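PDB 4K7J: GDSL-like Lipase/Acylhydrolase family protein from Neisseria meningitidis, which probably removes O-acetyl groups from cell-wall peptidoglycan by hydrolysing their ester bonds, as a serine esterase of the SGNH family. Local coordinates for residues R76-W81 with A365-E369; Y90-V94 with G124-H128; T262-L267 with M311-V315; A287-L291 with M330-M336. All coordinates share one frame; numbering follows the deposited sequence. Where two conformers were deposited one is given.

Interaction 1: R76-W81 with A365-E369; sequences RLQKTW and ADSLE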
loop_
_atom_site.group_PDB
_atom_site.type_symbol
_atom_site.label_atom_id
_atom_site.label_comp_id
_atom_site.label_asym_id
_atom_site.label_seq_id
_atom_site.Cartn_x
_atom_site.Cartn_y
_atom_site.Cartn_z
ATOM N N ARG A 76 -14.057 -4.159 -4.432
ATOM C CA ARG A 76 -14.384 -5.449 -5.010
ATOM C C ARG A 76 -14.214 -6.579 -3.998
ATOM O O ARG A 76 -15.140 -7.361 -3.762
ATOM C CB ARG A 76 -13.515 -5.707 -6.234
ATOM C CG ARG A 76 -13.551 -7.139 -6.702
ATOM C CD ARG A 76 -14.764 -7.430 -7.565
ATOM N NE ARG A 76 -14.567 -8.660 -8.319
ATOM C CZ ARG A 76 -13.993 -8.716 -9.516
ATOM N NH1 ARG A 76 -13.549 -7.610 -10.114
ATOM N NH2 ARG A 76 -13.865 -9.886 -10.118
ATOM N N LEU A 77 -13.036 -6.663 -3.391
ATOM C CA LEU A 77 -12.762 -7.763 -2.460
ATOM C C LEU A 77 -13.541 -7.665 -1.139
ATOM O O LEU A 77 -13.750 -8.680 -0.467
ATOM C CB LEU A 77 -11.263 -7.901 -2.186
ATOM C CG LEU A 77 -10.356 -8.066 -3.409
ATOM C CD1 LEU A 77 -8.929 -8.251 -2.946
ATOM C CD2 LEU A 77 -10.793 -9.228 -4.326
ATOM N N GLN A 78 -13.959 -6.455 -0.766
ATOM C CA GLN A 78 -14.789 -6.268 0.430
ATOM C C GLN A 78 -16.218 -6.778 0.216
ATOM O O GLN A 78 -16.835 -7.323 1.131
ATOM C CB GLN A 78 -14.760 -4.806 0.928
ATOM C CG GLN A 78 -13.519 -4.510 1.795
ATOM C CD GLN A 78 -13.420 -3.076 2.304
ATOM O OE1 GLN A 78 -14.036 -2.171 1.771
ATOM N NE2 GLN A 78 -12.627 -2.875 3.343
ATOM N N LYS A 79 -16.733 -6.612 -0.998
ATOM C CA LYS A 79 -18.029 -7.178 -1.360
ATOM C C LYS A 79 -17.968 -8.707 -1.366
ATOM O O LYS A 79 -18.867 -9.386 -0.884
ATOM C CB LYS A 79 -18.466 -6.655 -2.735
ATOM C CG LYS A 79 -19.002 -5.239 -2.687
ATOM C CD LYS A 79 -20.295 -5.198 -1.856
ATOM C CE LYS A 79 -20.954 -3.823 -1.883
ATOM N NZ LYS A 79 -20.376 -2.880 -0.881
ATOM N N THR A 80 -16.872 -9.239 -1.885
ATOM C CA THR A 80 -16.690 -10.672 -1.994
ATOM C C THR A 80 -16.478 -11.350 -0.637
ATOM O O THR A 80 -17.029 -12.421 -0.384
ATOM C CB THR A 80 -15.490 -10.992 -2.916
ATOM O OG1 THR A 80 -15.731 -10.452 -4.226
ATOM C CG2 THR A 80 -15.268 -12.494 -3.020
ATOM N N TRP A 81 -15.687 -10.731 0.232
ATOM C CA TRP A 81 -15.226 -11.414 1.434
ATOM C C TRP A 81 -15.530 -10.675 2.748
ATOM O O TRP A 81 -15.216 -11.167 3.835
ATOM C CB TRP A 81 -13.736 -11.730 1.309
ATOM C CG TRP A 81 -13.403 -12.772 0.263
ATOM C CD1 TRP A 81 -14.071 -13.940 0.028
ATOM C CD2 TRP A 81 -12.326 -12.733 -0.685
ATOM N NE1 TRP A 81 -13.471 -14.633 -0.994
ATOM C CE2 TRP A 81 -12.402 -13.912 -1.453
ATOM C CE3 TRP A 81 -11.307 -11.814 -0.959
ATOM C CZ2 TRP A 81 -11.497 -14.202 -2.473
ATOM C CZ3 TRP A 81 -10.406 -12.100 -1.973
ATOM C CH2 TRP A 81 -10.506 -13.286 -2.718
ATOM N N ALA A 365 -8.289 -8.252 -9.047
ATOM C CA ALA A 365 -9.251 -8.828 -8.112
ATOM C C ALA A 365 -9.797 -10.135 -8.687
ATOM O O ALA A 365 -9.905 -11.150 -7.969
ATOM C CB ALA A 365 -10.369 -7.847 -7.847
ATOM N N ASP A 366 -10.115 -10.100 -9.981
ATOM C CA ASP A 366 -10.493 -11.298 -10.743
ATOM C C ASP A 366 -9.476 -12.412 -10.550
ATOM O O ASP A 366 -9.837 -13.529 -10.185
ATOM C CB ASP A 366 -10.561 -11.000 -12.243
ATOM C CG ASP A 366 -11.791 -10.212 -12.638
ATOM O OD1 ASP A 366 -12.765 -10.212 -11.868
ATOM O OD2 ASP A 366 -11.780 -9.604 -13.732
ATOM N N SER A 367 -8.209 -12.096 -10.815
ATOM C CA SER A 367 -7.122 -13.063 -10.699
ATOM C C SER A 367 -7.014 -13.683 -9.294
ATOM O O SER A 367 -6.756 -14.882 -9.151
ATOM C CB SER A 367 -5.787 -12.421 -11.106
ATOM O OG SER A 367 -5.842 -11.870 -12.425
ATOM N N LEU A 368 -7.228 -12.874 -8.260
ATOM C CA LEU A 368 -7.068 -13.352 -6.888
ATOM C C LEU A 368 -8.241 -14.229 -6.469
ATOM O O LEU A 368 -8.060 -15.246 -5.797
ATOM C CB LEU A 368 -6.900 -12.183 -5.913
ATOM C CG LEU A 368 -5.620 -11.362 -6.074
ATOM C CD1 LEU A 368 -5.682 -10.087 -5.249
ATOM C CD2 LEU A 368 -4.414 -12.193 -5.694
ATOM N N GLU A 369 -9.447 -13.837 -6.866
ATOM C CA GLU A 369 -10.628 -14.624 -6.530
ATOM C C GLU A 369 -10.572 -16.003 -7.199
ATOM O O GLU A 369 -10.971 -17.010 -6.600
ATOM C CB GLU A 369 -11.914 -13.869 -6.888
ATOM C CG GLU A 369 -12.196 -12.675 -5.974
ATOM C CD GLU A 369 -13.307 -11.767 -6.500
ATOM O OE1 GLU A 369 -13.951 -12.120 -7.515
ATOM O OE2 GLU A 369 -13.536 -10.693 -5.902
#

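Interaction 2: Y90-V94 with G124-H128; sequences YPANV and GILAH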
loop_
_atom_site.group_PDB
_atom_site.type_symbol
_atom_site.label_atom_id
_atom_site.label_comp_id
_atom_site.label_asym_id
_atom_site.label_seq_id
_atom_site.Cartn_x
_atom_site.Cartn_y
_atom_site.Cartn_z
ATOM N N TYR A 90 -3.554 7.589 5.832
ATOM C CA TYR A 90 -2.683 8.723 6.141
ATOM C C TYR A 90 -3.127 9.378 7.437
ATOM O O TYR A 90 -4.309 9.392 7.747
ATOM C CB TYR A 90 -2.750 9.788 5.048
ATOM C CG TYR A 90 -2.283 9.375 3.665
ATOM C CD1 TYR A 90 -1.506 8.239 3.469
ATOM C CD2 TYR A 90 -2.608 10.146 2.550
ATOM C CE1 TYR A 90 -1.077 7.872 2.199
ATOM C CE2 TYR A 90 -2.180 9.791 1.271
ATOM C CZ TYR A 90 -1.420 8.656 1.104
ATOM O OH TYR A 90 -1.007 8.296 -0.153
ATOM N N PRO A 91 -2.181 9.950 8.185
ATOM C CA PRO A 91 -2.578 10.714 9.371
ATOM C C PRO A 91 -3.050 12.132 9.021
ATOM O O PRO A 91 -3.555 12.823 9.898
ATOM C CB PRO A 91 -1.284 10.766 10.183
ATOM C CG PRO A 91 -0.206 10.754 9.152
ATOM C CD PRO A 91 -0.719 9.871 8.036
ATOM N N ALA A 92 -2.897 12.546 7.761
ATOM C CA ALA A 92 -3.247 13.902 7.322
ATOM C C ALA A 92 -3.258 13.946 5.803
ATOM O O ALA A 92 -2.763 13.020 5.171
ATOM C CB ALA A 92 -2.236 14.921 7.863
ATOM N N ASN A 93 -3.817 15.007 5.218
ATOM C CA ASN A 93 -3.701 15.214 3.776
ATOM C C ASN A 93 -2.235 15.182 3.389
ATOM O O ASN A 93 -1.397 15.741 4.087
ATOM C CB ASN A 93 -4.317 16.550 3.329
ATOM C CG ASN A 93 -5.817 16.591 3.520
ATOM O OD1 ASN A 93 -6.515 15.603 3.250
ATOM N ND2 ASN A 93 -6.328 17.729 4.007
ATOM N N VAL A 94 -1.945 14.505 2.286
ATOM C CA VAL A 94 -0.611 14.457 1.713
ATOM C C VAL A 94 -0.691 15.025 0.305
ATOM O O VAL A 94 -1.417 14.497 -0.546
ATOM C CB VAL A 94 -0.086 13.010 1.619
ATOM C CG1 VAL A 94 1.252 12.966 0.847
ATOM C CG2 VAL A 94 0.038 12.383 2.994
ATOM N N GLY A 124 6.889 5.737 4.576
ATOM C CA GLY A 124 7.534 6.989 4.232
ATOM C C GLY A 124 6.709 8.249 4.455
ATOM O O GLY A 124 7.009 9.295 3.881
ATOM N N ILE A 125 5.684 8.166 5.300
ATOM C CA ILE A 125 4.846 9.326 5.589
ATOM C C ILE A 125 4.740 9.551 7.091
ATOM O O ILE A 125 4.515 8.610 7.856
ATOM C CB ILE A 125 3.430 9.149 4.992
ATOM C CG1 ILE A 125 3.523 8.978 3.475
ATOM C CG2 ILE A 125 2.507 10.327 5.364
ATOM C CD1 ILE A 125 2.209 8.769 2.800
ATOM N N LEU A 126 4.924 10.793 7.516
ATOM C CA LEU A 126 4.596 11.153 8.889
ATOM C C LEU A 126 3.896 12.503 8.900
ATOM O O LEU A 126 3.937 13.237 7.905
ATOM C CB LEU A 126 5.847 11.160 9.785
ATOM C CG LEU A 126 6.996 12.135 9.490
ATOM C CD1 LEU A 126 6.738 13.530 10.061
ATOM C CD2 LEU A 126 8.334 11.600 10.010
ATOM N N ALA A 127 3.244 12.834 10.010
ATOM C CA ALA A 127 2.671 14.175 10.155
ATOM C C ALA A 127 3.105 14.802 11.480
ATOM O O ALA A 127 3.071 14.141 12.513
ATOM C CB ALA A 127 1.175 14.127 10.047
ATOM N N HIS A 128 3.539 16.061 11.449
ATOM C CA HIS A 128 3.866 16.779 12.682
ATOM C C HIS A 128 2.559 17.354 13.230
ATOM O O HIS A 128 1.886 18.110 12.531
ATOM C CB HIS A 128 4.831 17.944 12.403
ATOM C CG HIS A 128 6.110 17.538 11.740
ATOM N ND1 HIS A 128 6.994 16.644 12.310
ATOM C CD2 HIS A 128 6.674 17.934 10.570
ATOM C CE1 HIS A 128 8.039 16.496 11.513
ATOM N NE2 HIS A 128 7.872 17.269 10.454
#

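Interaction 3: T262-L267 with M311-V315; sequences TEQKWL and MQRRV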
loop_
_atom_site.group_PDB
_atom_site.type_symbol
_atom_site.label_atom_id
_atom_site.label_comp_id
_atom_site.label_asym_id
_atom_site.label_seq_id
_atom_site.Cartn_x
_atom_site.Cartn_y
_atom_site.Cartn_z
ATOM N N THR A 262 20.131 -4.029 -8.412
ATOM C CA THR A 262 18.731 -3.813 -8.060
ATOM C C THR A 262 18.062 -5.140 -7.719
ATOM O O THR A 262 17.376 -5.254 -6.698
ATOM C CB THR A 262 17.962 -3.121 -9.197
ATOM O OG1 THR A 262 18.627 -1.900 -9.549
ATOM C CG2 THR A 262 16.521 -2.818 -8.762
ATOM N N GLU A 263 18.293 -6.143 -8.561
ATOM C CA GLU A 263 17.756 -7.492 -8.337
ATOM C C GLU A 263 18.130 -8.055 -6.963
ATOM O O GLU A 263 17.295 -8.646 -6.279
ATOM C CB GLU A 263 18.232 -8.441 -9.446
ATOM C CG GLU A 263 17.699 -9.871 -9.354
ATOM C CD GLU A 263 17.793 -10.621 -10.691
ATOM O OE1 GLU A 263 18.123 -9.987 -11.717
ATOM O OE2 GLU A 263 17.536 -11.840 -10.717
ATOM N N GLN A 264 19.387 -7.879 -6.562
ATOM C CA GLN A 264 19.826 -8.375 -5.259
ATOM C C GLN A 264 19.117 -7.638 -4.123
ATOM O O GLN A 264 18.755 -8.241 -3.109
ATOM C CB GLN A 264 21.345 -8.246 -5.090
ATOM C CG GLN A 264 21.889 -9.077 -3.930
ATOM C CD GLN A 264 23.395 -8.945 -3.757
ATOM O OE1 GLN A 264 23.970 -7.879 -3.997
ATOM N NE2 GLN A 264 24.042 -10.032 -3.338
ATOM N N LYS A 265 18.915 -6.334 -4.296
ATOM C CA LYS A 265 18.209 -5.550 -3.282
ATOM C C LYS A 265 16.762 -5.978 -3.182
ATOM O O LYS A 265 16.217 -6.104 -2.086
ATOM C CB LYS A 265 18.329 -4.054 -3.562
ATOM C CG LYS A 265 19.704 -3.527 -3.209
ATOM C CD LYS A 265 19.853 -2.048 -3.468
ATOM C CE LYS A 265 21.256 -1.580 -3.079
ATOM N NZ LYS A 265 21.380 -0.093 -3.160
ATOM N N TRP A 266 16.145 -6.236 -4.329
ATOM C CA TRP A 266 14.763 -6.707 -4.349
ATOM C C TRP A 266 14.639 -8.053 -3.636
ATOM O O TRP A 266 13.765 -8.237 -2.789
ATOM C CB TRP A 266 14.247 -6.805 -5.790
ATOM C CG TRP A 266 13.685 -5.517 -6.315
ATOM C CD1 TRP A 266 14.348 -4.329 -6.485
ATOM C CD2 TRP A 266 12.340 -5.291 -6.749
ATOM N NE1 TRP A 266 13.486 -3.379 -6.990
ATOM C CE2 TRP A 266 12.249 -3.945 -7.153
ATOM C CE3 TRP A 266 11.194 -6.094 -6.812
ATOM C CZ2 TRP A 266 11.058 -3.387 -7.633
ATOM C CZ3 TRP A 266 10.017 -5.537 -7.291
ATOM C CH2 TRP A 266 9.961 -4.199 -7.691
ATOM N N LEU A 267 15.516 -8.993 -3.969
ATOM C CA LEU A 267 15.517 -10.290 -3.286
ATOM C C LEU A 267 15.710 -10.132 -1.779
ATOM O O LEU A 267 15.032 -10.777 -1.000
ATOM C CB LEU A 267 16.613 -11.193 -3.858
ATOM C CG LEU A 267 16.293 -11.658 -5.279
ATOM C CD1 LEU A 267 17.549 -12.079 -6.042
ATOM C CD2 LEU A 267 15.271 -12.790 -5.223
ATOM N N MET A 311 13.335 -8.406 -14.455
ATOM C CA MET A 311 13.930 -8.553 -13.143
ATOM C C MET A 311 12.841 -8.847 -12.123
ATOM O O MET A 311 12.999 -9.734 -11.279
ATOM C CB MET A 311 14.682 -7.288 -12.734
ATOM C CG MET A 311 15.160 -7.351 -11.291
ATOM S SD MET A 311 15.491 -5.718 -10.647
ATOM C CE MET A 311 13.806 -5.150 -10.414
ATOM N N GLN A 312 11.731 -8.114 -12.214
ATOM C CA GLN A 312 10.637 -8.285 -11.255
ATOM C C GLN A 312 10.112 -9.709 -11.233
ATOM O O GLN A 312 9.854 -10.268 -10.161
ATOM C CB GLN A 312 9.486 -7.325 -11.550
ATOM C CG GLN A 312 9.833 -5.863 -11.354
ATOM C CD GLN A 312 8.663 -4.944 -11.653
ATOM O OE1 GLN A 312 8.272 -4.786 -12.798
ATOM N NE2 GLN A 312 8.090 -4.348 -10.613
ATOM N N ARG A 313 9.935 -10.292 -12.414
ATOM C CA ARG A 313 9.471 -11.667 -12.490
ATOM C C ARG A 313 10.492 -12.671 -11.939
ATOM O O ARG A 313 10.122 -13.588 -11.222
ATOM C CB ARG A 313 9.038 -12.039 -13.915
ATOM C CG ARG A 313 8.372 -13.390 -13.969
ATOM C CD ARG A 313 8.278 -13.910 -15.385
ATOM N NE ARG A 313 7.209 -13.262 -16.132
ATOM C CZ ARG A 313 5.931 -13.622 -16.067
ATOM N NH1 ARG A 313 5.558 -14.622 -15.280
ATOM N NH2 ARG A 313 5.024 -12.975 -16.783
ATOM N N ARG A 314 11.773 -12.485 -12.241
ATOM C CA ARG A 314 12.812 -13.339 -11.648
ATOM C C ARG A 314 12.803 -13.270 -10.118
ATOM O O ARG A 314 12.946 -14.286 -9.438
ATOM C CB ARG A 314 14.203 -12.937 -12.141
ATOM C CG ARG A 314 14.517 -13.310 -13.570
ATOM C CD ARG A 314 16.031 -13.227 -13.835
ATOM N NE ARG A 314 16.590 -11.880 -13.682
ATOM C CZ ARG A 314 16.487 -10.932 -14.604
ATOM N NH1 ARG A 314 15.841 -11.177 -15.733
ATOM N NH2 ARG A 314 17.024 -9.741 -14.402
ATOM N N VAL A 315 12.637 -12.067 -9.577
ATOM C CA VAL A 315 12.568 -11.900 -8.120
ATOM C C VAL A 315 11.388 -12.668 -7.532
ATOM O O VAL A 315 11.529 -13.370 -6.516
ATOM C CB VAL A 315 12.464 -10.409 -7.716
ATOM C CG1 VAL A 315 12.088 -10.277 -6.236
ATOM C CG2 VAL A 315 13.773 -9.690 -8.011
#

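Interaction 4: A287-L291 with M330-M336; sequences APESL and MGGICSM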
loop_
_atom_site.group_PDB
_atom_site.type_symbol
_atom_site.label_atom_id
_atom_site.label_comp_id
_atom_site.label_asym_id
_atom_site.label_seq_id
_atom_site.Cartn_x
_atom_site.Cartn_y
_atom_site.Cartn_z
ATOM N N ALA A 287 5.678 -4.000 -13.563
ATOM C CA ALA A 287 5.375 -2.667 -14.061
ATOM C C ALA A 287 4.463 -2.701 -15.303
ATOM O O ALA A 287 4.605 -3.584 -16.160
ATOM C CB ALA A 287 6.656 -1.922 -14.360
ATOM N N PRO A 288 3.520 -1.743 -15.397
ATOM C CA PRO A 288 2.723 -1.610 -16.620
ATOM C C PRO A 288 3.601 -1.099 -17.746
ATOM O O PRO A 288 4.708 -0.639 -17.480
ATOM C CB PRO A 288 1.692 -0.533 -16.252
ATOM C CG PRO A 288 2.368 0.291 -15.188
ATOM C CD PRO A 288 3.178 -0.711 -14.396
ATOM N N GLU A 289 3.129 -1.165 -18.985
ATOM C CA GLU A 289 3.857 -0.500 -20.047
ATOM C C GLU A 289 3.786 1.001 -19.804
ATOM O O GLU A 289 2.730 1.534 -19.481
ATOM C CB GLU A 289 3.307 -0.836 -21.439
ATOM C CG GLU A 289 4.071 -0.106 -22.554
ATOM C CD GLU A 289 3.731 -0.590 -23.962
ATOM O OE1 GLU A 289 2.611 -0.317 -24.447
ATOM O OE2 GLU A 289 4.596 -1.232 -24.589
ATOM N N SER A 290 4.929 1.663 -19.943
ATOM C CA SER A 290 5.014 3.113 -19.941
ATOM C C SER A 290 5.636 3.511 -21.259
ATOM O O SER A 290 6.265 2.685 -21.926
ATOM C CB SER A 290 5.918 3.614 -18.806
ATOM O OG SER A 290 5.346 3.334 -17.541
ATOM N N LEU A 291 5.464 4.773 -21.634
ATOM C CA LEU A 291 6.079 5.304 -22.840
ATOM C C LEU A 291 6.950 6.494 -22.498
ATOM O O LEU A 291 6.536 7.376 -21.748
ATOM C CB LEU A 291 5.008 5.721 -23.848
ATOM C CG LEU A 291 4.050 4.587 -24.213
ATOM C CD1 LEU A 291 2.990 5.058 -25.201
ATOM C CD2 LEU A 291 4.826 3.403 -24.773
ATOM N N MET A 330 -2.790 -5.308 -19.566
ATOM C CA MET A 330 -3.121 -4.213 -20.477
ATOM C C MET A 330 -3.278 -4.660 -21.931
ATOM O O MET A 330 -3.771 -3.901 -22.765
ATOM C CB MET A 330 -2.053 -3.120 -20.425
ATOM C CG MET A 330 -2.082 -2.242 -19.191
ATOM S SD MET A 330 -0.602 -1.215 -19.175
ATOM C CE MET A 330 -0.920 -0.129 -20.564
ATOM N N GLY A 331 -2.834 -5.875 -22.236
ATOM C CA GLY A 331 -2.813 -6.348 -23.611
ATOM C C GLY A 331 -1.416 -6.642 -24.111
ATOM O O GLY A 331 -1.222 -6.922 -25.288
ATOM N N GLY A 332 -0.433 -6.578 -23.216
ATOM C CA GLY A 332 0.942 -6.886 -23.572
ATOM C C GLY A 332 1.683 -5.681 -24.115
ATOM O O GLY A 332 1.254 -4.547 -23.914
ATOM N N ILE A 333 2.792 -5.928 -24.815
ATOM C CA ILE A 333 3.609 -4.849 -25.367
ATOM C C ILE A 333 2.787 -4.054 -26.380
ATOM O O ILE A 333 1.860 -4.594 -26.984
ATOM C CB ILE A 333 4.892 -5.406 -26.022
ATOM C CG1 ILE A 333 5.916 -4.291 -26.286
ATOM C CG2 ILE A 333 4.557 -6.215 -27.281
ATOM C CD1 ILE A 333 7.211 -4.788 -26.947
ATOM N N CYS A 334 3.104 -2.771 -26.529
ATOM C CA CYS A 334 2.402 -1.895 -27.464
ATOM C C CYS A 334 0.917 -1.764 -27.114
ATOM O O CYS A 334 0.047 -1.817 -27.986
ATOM C CB CYS A 334 2.583 -2.392 -28.910
ATOM S SG CYS A 334 1.890 -1.297 -30.188
ATOM N N SER A 335 0.620 -1.596 -25.831
ATOM C CA SER A 335 -0.772 -1.439 -25.409
ATOM C C SER A 335 -1.044 -0.061 -24.804
ATOM O O SER A 335 -2.179 0.397 -24.806
ATOM C CB SER A 335 -1.145 -2.518 -24.401
ATOM O OG SER A 335 -0.331 -2.401 -23.248
ATOM N N MET A 336 -0.009 0.602 -24.294
ATOM C CA MET A 336 -0.212 1.869 -23.602
ATOM C C MET A 336 -0.768 2.960 -24.509
ATOM O O MET A 336 -1.634 3.731 -24.083
ATOM C CB MET A 336 1.056 2.350 -22.875
ATOM C CG MET A 336 0.985 3.795 -22.347
ATOM S SD MET A 336 -0.385 4.085 -21.192
ATOM C CE MET A 336 0.381 3.825 -19.589
#

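Interaction 1: R76-W81 with A365-E369
E369 pushes its side chain into the hole formed by R76, L77, T80 and W81, a knobs-into-holes fit in which the knob carries a charge. Its CG stands anti to the carbonyl carbon (chi1 -71°), and the chain beyond runs extended, which carries the carboxylate across to the neighbouring helix. There OE2 accepts the hydroxyl of T80, with OG1 to OE2 at 2.8 Å; the two side chains come from opposite directions, and the threonine oxygen approaches from well above the carboxylate plane. The guanidinium of R76 is turned steeply against the same carboxylate, and the salt bridge is loose: the bond from R76 NE to E369 OE2 is weak at 3.3 Å, and that from NH2 to OE1 is also weak.

R76 is modelled in two conformers, and in the one described here NH2 comes implausibly near D366 OD1, which makes the details of that second ion pair doubtful. A365 lies on the buried side: its CB meets R76 CG at 3.5 Å and also lies over one guanidinium face, while L77 CD2 reaches it at 3.8 Å. On the remaining wall of the hole, W81 CH2 touches E369 CG at 3.7 Å, and its indole extends on to L43 and A47 of helix 38-47.

The short helical segments run 10.9 Å apart at 31°. Such near-parallel pairing, apolar on the buried side and ionic toward the outer side, joins the early helix 68-81 to the C-terminal helix 354-373 in one helical layer of the three-layer alpha/beta/alpha SGNH fold.

Interaction 2: Y90-V94 with G124-H128
I125 faces the loop residues Y90, P91 and V94 from the first position of strand 125-128, part of a five-stranded antiparallel sheet. The region is assigned to a family of the galactose-binding-domain clan, and two such five-stranded sheets in the chain are consistent with its beta-sandwich architecture.

At CB the isoleucine divides into two branches with separate partners. The short one, CG2, lies anti to the backbone N; it meets V94 CG2 at 4.0 Å and P91 CD at 4.2 Å. The long branch leaves through CG1, which sits beside the backbone N (chi1 -60°), and continues straight to CD1. This terminal methyl reaches the tyrosine ring obliquely, 3.5 Å from Y90 CE1 and 3.8 Å from Y90 CD1. The ring itself also meets F199 of strand 195-203, with the two planes steeply inclined, and its hydroxyl is hydrogen-bonded to Q97.

Strand alternation then sends L126 away from the loop and returns A127 to it. All the touching residues are buried, and no hydrogen bond crosses between the two segments, so 90-94 meets 124-128 through carbon contacts alone. The loop's backbone bonds go to other strands: N93 O accepts from S110 OG of the adjoining strand 109-112, and Y90 O from H104 of strand 102-106 in the other sheet. At the far end, A127 CB meets P91 CG at 3.8 Å and A92 CB at 4.1 Å.

Interaction 3: T262-L267 with M311-V315
W266 and M311 meet on the buried side of this helix pair, where the methionine methyl is laid on the indole. M311 CE lies 3.8 Å from the centroid of the five-membered ring of W266 and only 8° off its normal, a CH-pi contact; SD stands farther above the same face, completing a Met-aromatic arrangement. The bend at chi3 (75°) turns that methyl onto the ring. SD also rests 3.6 Å from T262 CG2 on the opposing helix. V315 fills the next turn, its CG2 at 3.7 Å from W266 CB. Where the indole ends, W266 CH2 touches Q312 NE2 at 3.5 Å, with the amide set almost perpendicular to the ring; the amide's own polar partners are Y247 O and the backbone N of A287.

Helices 259-276 and 305-318 each connect neighbouring parallel strands of the mixed sheet, forming successive beta-alpha-beta crossovers, and their segments cross at -37°.

The outer margin is more exposed and its chemistry changes to charge. R314 presents NE and NH2 side-on to the E263 carboxylate. NH2 donates to OE1 at 2.9 Å and NE to OE2 at 3.1 Å. Both acceptors lie close to the guanidinium plane, but the nitrogens come syn and tilted out of the carboxylate plane. The two bonds should restrict the rotation of the arginine head. Farther along this margin L267 CD2 lies more loosely against V315, 4.0 Å from its O.

Interaction 4: A287-L291 with M330-M336
With chi1 at 179° and the chain extended beyond CG, E289 sends its carboxylate into the turn that holds C334, S335 and M336. Three backbone N-H groups converge on it. OE1 accepts two: from M336 N at 2.8 Å, almost straight at 175° and nearly along the C-O axis, and from S335 N at 2.7 Å on the syn side. OE2 takes C334 N at 2.9 Å, also syn, and is further paired with R301. With both oxygens engaged the carboxylate is held against rotation, and the opening of helix 336-341 together with R301 would be expected to favour its charged form.

The receiving turn is a tightly folded link within the SGNH domain, between helices 326-329 and 336-341. It starts with a Schellman motif at G331, whose positive phi ends the preceding helix, and is tied further on by the C334-C298 disulfide. Inside it S335 OG donates to G332 O at 2.7 Å, a bond within the turn that ties the S335 side chain back to G332, while its backbone N-H goes to E289.

Two methionines add apolar contacts. M336 CB lies beside the E289 stem, 3.9 Å from CG, and the bend at chi2 sets M336 CG 3.7 Å from L291 CG. M330 places SD 3.8 Å from P288 CB. The same sulfur lies 3.7 Å from E289 N, a buried N-H without a hydrogen-bond partner in the model.

Interactions 1 and 3 both pair near-parallel helices, on opposite faces of the mixed sheet, and both turn from apolar contact to salt bridges toward their more exposed side; the ion pair of 262-267 with 311-315 is the better formed. Interaction 2 belongs to the other family region, about 28 Å from interaction 1 between centres and across the chain's centre, and is wholly buried and apolar. Interaction 4 joins two loops through one buried carboxylate and backbone N-H groups. It touches interaction 3 directly: Q312 OE1 lies 2.8 Å from A287 N, so the helix packed on W266 also reaches the loop that carries E289.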